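Local coordinates for acyl-[acyl-carrier-protein]--UDP-N-acetylglucosamine O-acyltransferase (Acinetobacter baumannii, PDB 4E6U) that catalyses transfer of an acyl chain from acyl carrier protein to UDP-N-acetylglucosamine, an early step in the synthesis of bacterial lipopolysaccharide, at residues A20-A23 with S24-I28; T56-G59 with Q60-I64. All coordinates share one frame; numbering follows the deposited sequence. Where two conformers were deposited one is given.

Contact 1 of 2, residues A20-A23 with S24-I28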
loop_
_atom_site.group_PDB
_atom_site.type_symbol
_atom_site.label_atom_id
_atom_site.label_comp_id
_atom_site.label_asym_id
_atom_site.label_seq_id
_atom_site.Cartn_x
_atom_site.Cartn_y
_atom_site.Cartn_z
ATOM N N ALA A 20 26.785 -13.343 -12.979
ATOM C CA ALA A 20 25.505 -13.365 -13.664
ATOM C C ALA A 20 25.638 -13.966 -15.062
ATOM O O ALA A 20 26.724 -13.937 -15.669
ATOM C CB ALA A 20 24.909 -11.940 -13.722
ATOM N N VAL A 21 24.541 -14.503 -15.570
ATOM C CA VAL A 21 24.488 -15.077 -16.905
ATOM C C VAL A 21 23.272 -14.511 -17.613
ATOM O O VAL A 21 22.147 -14.619 -17.110
ATOM C CB VAL A 21 24.413 -16.617 -16.868
ATOM C CG1 VAL A 21 24.224 -17.176 -18.280
ATOM C CG2 VAL A 21 25.654 -17.228 -16.209
ATOM N N ILE A 22 23.510 -13.894 -18.756
ATOM C CA ILE A 22 22.502 -13.144 -19.474
ATOM C C ILE A 22 22.296 -13.795 -20.829
ATOM O O ILE A 22 23.248 -13.941 -21.597
ATOM C CB ILE A 22 22.945 -11.673 -19.683
ATOM C CG1 ILE A 22 23.437 -11.014 -18.375
ATOM C CG2 ILE A 22 21.830 -10.852 -20.333
ATOM C CD1 ILE A 22 22.380 -10.914 -17.294
ATOM N N ALA A 23 21.064 -14.186 -21.120
ATOM C CA ALA A 23 20.751 -14.841 -22.389
ATOM C C ALA A 23 20.643 -13.836 -23.518
ATOM O O ALA A 23 20.792 -12.612 -23.331
ATOM C CB ALA A 23 19.459 -15.640 -22.263
ATOM N N SER A 24 20.393 -14.368 -24.716
ATOM C CA SER A 24 20.202 -13.552 -25.895
ATOM C C SER A 24 19.004 -12.621 -25.802
ATOM O O SER A 24 17.994 -12.922 -25.147
ATOM C CB SER A 24 20.053 -14.439 -27.138
ATOM O OG SER A 24 18.890 -15.246 -27.046
ATOM N N ASP A 25 19.143 -11.497 -26.487
ATOM C CA ASP A 25 18.132 -10.467 -26.645
ATOM C C ASP A 25 17.538 -9.937 -25.331
ATOM O O ASP A 25 16.389 -9.498 -25.296
ATOM C CB ASP A 25 17.036 -10.824 -27.690
ATOM C CG ASP A 25 17.591 -11.432 -28.963
ATOM O OD1 ASP A 25 18.339 -10.747 -29.681
ATOM O OD2 ASP A 25 17.242 -12.595 -29.244
ATOM N N VAL A 26 18.334 -9.981 -24.265
ATOM C CA VAL A 26 17.919 -9.386 -22.986
ATOM C C VAL A 26 18.165 -7.887 -23.026
ATOM O O VAL A 26 19.212 -7.430 -23.492
ATOM C CB VAL A 26 18.656 -10.042 -21.826
ATOM C CG1 VAL A 26 18.477 -9.236 -20.514
ATOM C CG2 VAL A 26 18.123 -11.465 -21.630
ATOM N N GLN A 27 17.190 -7.135 -22.539
ATOM C CA GLN A 27 17.298 -5.685 -22.411
ATOM C C GLN A 27 17.395 -5.344 -20.944
ATOM O O GLN A 27 16.639 -5.880 -20.133
ATOM C CB GLN A 27 16.090 -4.997 -23.008
ATOM C CG GLN A 27 15.961 -5.179 -24.504
ATOM C CD GLN A 27 14.615 -4.687 -24.985
ATOM O OE1 GLN A 27 13.679 -5.473 -25.192
ATOM N NE2 GLN A 27 14.482 -3.384 -25.092
ATOM N N ILE A 28 18.318 -4.455 -20.616
ATOM C CA ILE A 28 18.492 -3.980 -19.249
ATOM C C ILE A 28 18.702 -2.483 -19.336
ATOM O O ILE A 28 19.644 -2.035 -19.984
ATOM C CB ILE A 28 19.688 -4.659 -18.539
ATOM C CG1 ILE A 28 19.501 -6.183 -18.476
ATOM C CG2 ILE A 28 19.914 -4.066 -17.123
ATOM C CD1 ILE A 28 20.675 -6.964 -17.893
#

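Contact 2 of 2, residues T56-G59 with Q60-I64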
loop_
_atom_site.group_PDB
_atom_site.type_symbol
_atom_site.label_atom_id
_atom_site.label_comp_id
_atom_site.label_asym_id
_atom_site.label_seq_id
_atom_site.Cartn_x
_atom_site.Cartn_y
_atom_site.Cartn_z
ATOM N N THR A 56 18.755 -15.541 -8.252
ATOM C CA THR A 56 17.467 -15.472 -8.916
ATOM C C THR A 56 17.598 -16.009 -10.333
ATOM O O THR A 56 18.514 -15.608 -11.066
ATOM C CB THR A 56 16.947 -14.000 -8.936
ATOM O OG1 THR A 56 16.732 -13.576 -7.578
ATOM C CG2 THR A 56 15.636 -13.866 -9.679
ATOM N N ARG A 57 16.692 -16.910 -10.708
ATOM C CA ARG A 57 16.600 -17.398 -12.078
ATOM C C ARG A 57 15.358 -16.799 -12.689
ATOM O O ARG A 57 14.269 -16.960 -12.131
ATOM C CB ARG A 57 16.513 -18.930 -12.112
ATOM C CG ARG A 57 17.733 -19.597 -11.528
ATOM C CD ARG A 57 17.621 -21.123 -11.541
ATOM N NE ARG A 57 18.651 -21.704 -10.681
ATOM C CZ ARG A 57 18.457 -22.165 -9.447
ATOM N NH1 ARG A 57 17.248 -22.151 -8.889
ATOM N NH2 ARG A 57 19.488 -22.653 -8.764
ATOM N N ILE A 58 15.513 -16.062 -13.785
ATOM C CA ILE A 58 14.415 -15.412 -14.493
ATOM C C ILE A 58 14.295 -16.039 -15.873
ATOM O O ILE A 58 15.289 -16.136 -16.587
ATOM C CB ILE A 58 14.657 -13.884 -14.620
ATOM C CG1 ILE A 58 14.736 -13.279 -13.213
ATOM C CG2 ILE A 58 13.563 -13.221 -15.453
ATOM C CD1 ILE A 58 15.234 -11.846 -13.153
ATOM N N GLY A 59 13.094 -16.455 -16.238
ATOM C CA GLY A 59 12.861 -17.096 -17.535
ATOM C C GLY A 59 12.784 -16.142 -18.706
ATOM O O GLY A 59 13.388 -15.067 -18.700
ATOM N N GLN A 60 12.032 -16.540 -19.719
ATOM C CA GLN A 60 12.045 -15.851 -20.993
ATOM C C GLN A 60 10.898 -14.882 -21.107
ATOM O O GLN A 60 9.818 -15.107 -20.555
ATOM C CB GLN A 60 11.921 -16.876 -22.129
ATOM C CG GLN A 60 13.102 -17.852 -22.190
ATOM C CD GLN A 60 13.066 -18.794 -23.391
ATOM O OE1 GLN A 60 14.084 -19.396 -23.734
ATOM N NE2 GLN A 60 11.912 -18.927 -24.022
ATOM N N ASN A 61 11.139 -13.787 -21.828
ATOM C CA ASN A 61 10.081 -12.851 -22.196
ATOM C C ASN A 61 9.325 -12.206 -21.032
ATOM O O ASN A 61 8.150 -11.853 -21.164
ATOM C CB ASN A 61 9.109 -13.485 -23.213
ATOM C CG ASN A 61 9.817 -13.904 -24.486
ATOM O OD1 ASN A 61 10.554 -13.125 -25.073
ATOM N ND2 ASN A 61 9.612 -15.143 -24.894
ATOM N N ASN A 62 10.033 -12.016 -19.914
ATOM C CA ASN A 62 9.495 -11.245 -18.792
ATOM C C ASN A 62 9.704 -9.770 -19.035
ATOM O O ASN A 62 10.567 -9.379 -19.819
ATOM C CB ASN A 62 10.202 -11.686 -17.516
ATOM C CG ASN A 62 9.866 -13.121 -17.158
ATOM O OD1 ASN A 62 8.744 -13.410 -16.746
ATOM N ND2 ASN A 62 10.811 -14.026 -17.324
ATOM N N GLU A 63 8.933 -8.958 -18.342
ATOM C CA GLU A 63 9.150 -7.532 -18.361
ATOM C C GLU A 63 9.039 -7.040 -16.939
ATOM O O GLU A 63 8.013 -7.264 -16.261
ATOM C CB GLU A 63 8.152 -6.841 -19.276
ATOM C CG GLU A 63 8.454 -5.359 -19.470
ATOM C CD GLU A 63 7.580 -4.675 -20.512
ATOM O OE1 GLU A 63 7.823 -3.475 -20.786
ATOM O OE2 GLU A 63 6.624 -5.308 -21.044
ATOM N N ILE A 64 10.086 -6.340 -16.515
ATOM C CA ILE A 64 10.207 -5.851 -15.131
ATOM C C ILE A 64 10.429 -4.344 -15.172
ATOM O O ILE A 64 11.384 -3.874 -15.808
ATOM C CB ILE A 64 11.364 -6.528 -14.383
ATOM C CG1 ILE A 64 11.256 -8.063 -14.490
ATOM C CG2 ILE A 64 11.384 -6.072 -12.916
ATOM C CD1 ILE A 64 12.353 -8.857 -13.765
#

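Contact 1 of 2, residues A20-A23 with S24-I28
Ile22 and Val26 meet on the inner side of a corner between two short strands. The gamma methyl of Ile22 does the touching: its CG2 lies 3.6 Å from Val26 CB and 3.7 Å from Val26 CG1. The two side chains cross at about a right angle. Ile22 holds CG2 anti to its backbone N (chi1 -50° for CG1), which turns this methyl to Val26 and leaves the CG1 branch for Ile28. There the fit is looser, with Ile22 CD1 4.3 Å from Ile28 CD1. The other methyl of Val26, CG2, sits 3.4 Å from the carbonyl oxygen Ala23 O. Val26 and Ile28 are buried, and the packing here is closest between Ile22 and Val26.

The outer side is different. A type II beta turn runs from Ala23 to Val26, and its central residues, Ser24 and Asp25, are exposed. Their CB atoms point away from 20-23. A turn of this kind, closed by the inward-pointing Val26, forms a corner of the left-handed parallel beta-helix built from hexapeptide repeats. Strand 21-22 is bonded through its backbone to strand 38-40 of the next coil, and Ile40 of that strand touches both Ile22 and Val26. Strand 27-28 follows on another face of the helix.

Contact 2 of 2, residues T56-G59 with Q60-I64
The backbone leaves strand 56-58 at Gly59, turns through Gln60 and Asn61, the latter with positive phi (59°), and enters strand 63-64. Inside the corner, Ile58 meets Asn62. The methyl Ile58 CG2 packs 3.4 Å from the amide nitrogen Asn62 ND2, and 4.1 Å from Asn62 CG. Asn62 places CG anti to its carbonyl carbon (chi1 -66°), and its ND2 lies 3.1 Å from Gly59 O. Further in, the delta methyls of Ile58 and Ile64 meet tip to tip, CD1 to CD1 at 4.2 Å. Both isoleucines are buried, and both carry an extended CG1 branch that brings these ends together.

Asn62 is a buried polar residue among aliphatic ones. Its amide is satisfied by the next coil: ND2 donates to Gly89 O, and OD1 accepts from the backbone N of Asn92. These two bonds fix which way round the amide lies. Gln60 and Asn61 direct their CB atoms away from 56-59 and are exposed.

The turn is a corner of the left-handed parallel beta-helix, and Asn62 ties it to the following coil. Thr44 of the preceding coil bonds Gly59 O and Asn62 N through its hydroxyl. Strand 56-58 lies between strands 38-40 and 85-88, and strand 63-64 lies between 45-46 and 93-94.

Contacts 1 and 2 are equivalent corners of the left-handed beta-helix, two coils apart. Contact 1 comes first along the chain and closes before contact 2 opens. Their centres are 10 Å apart and they do not touch; the nearest atoms are about 7 Å apart. The coil between them supplies strands 38-40 and 45-46. Strands 21-22 and 56-58 lie in one parallel sheet. Strands 27-28 and 63-64 run parallel within a second sheet, which is mixed only at its far end. In the first sheet, 21-22 is the outermost strand within the chain and 56-58 is interior. Repeated corners of this kind stack coil on coil and make the elongated prism of this acyltransferase.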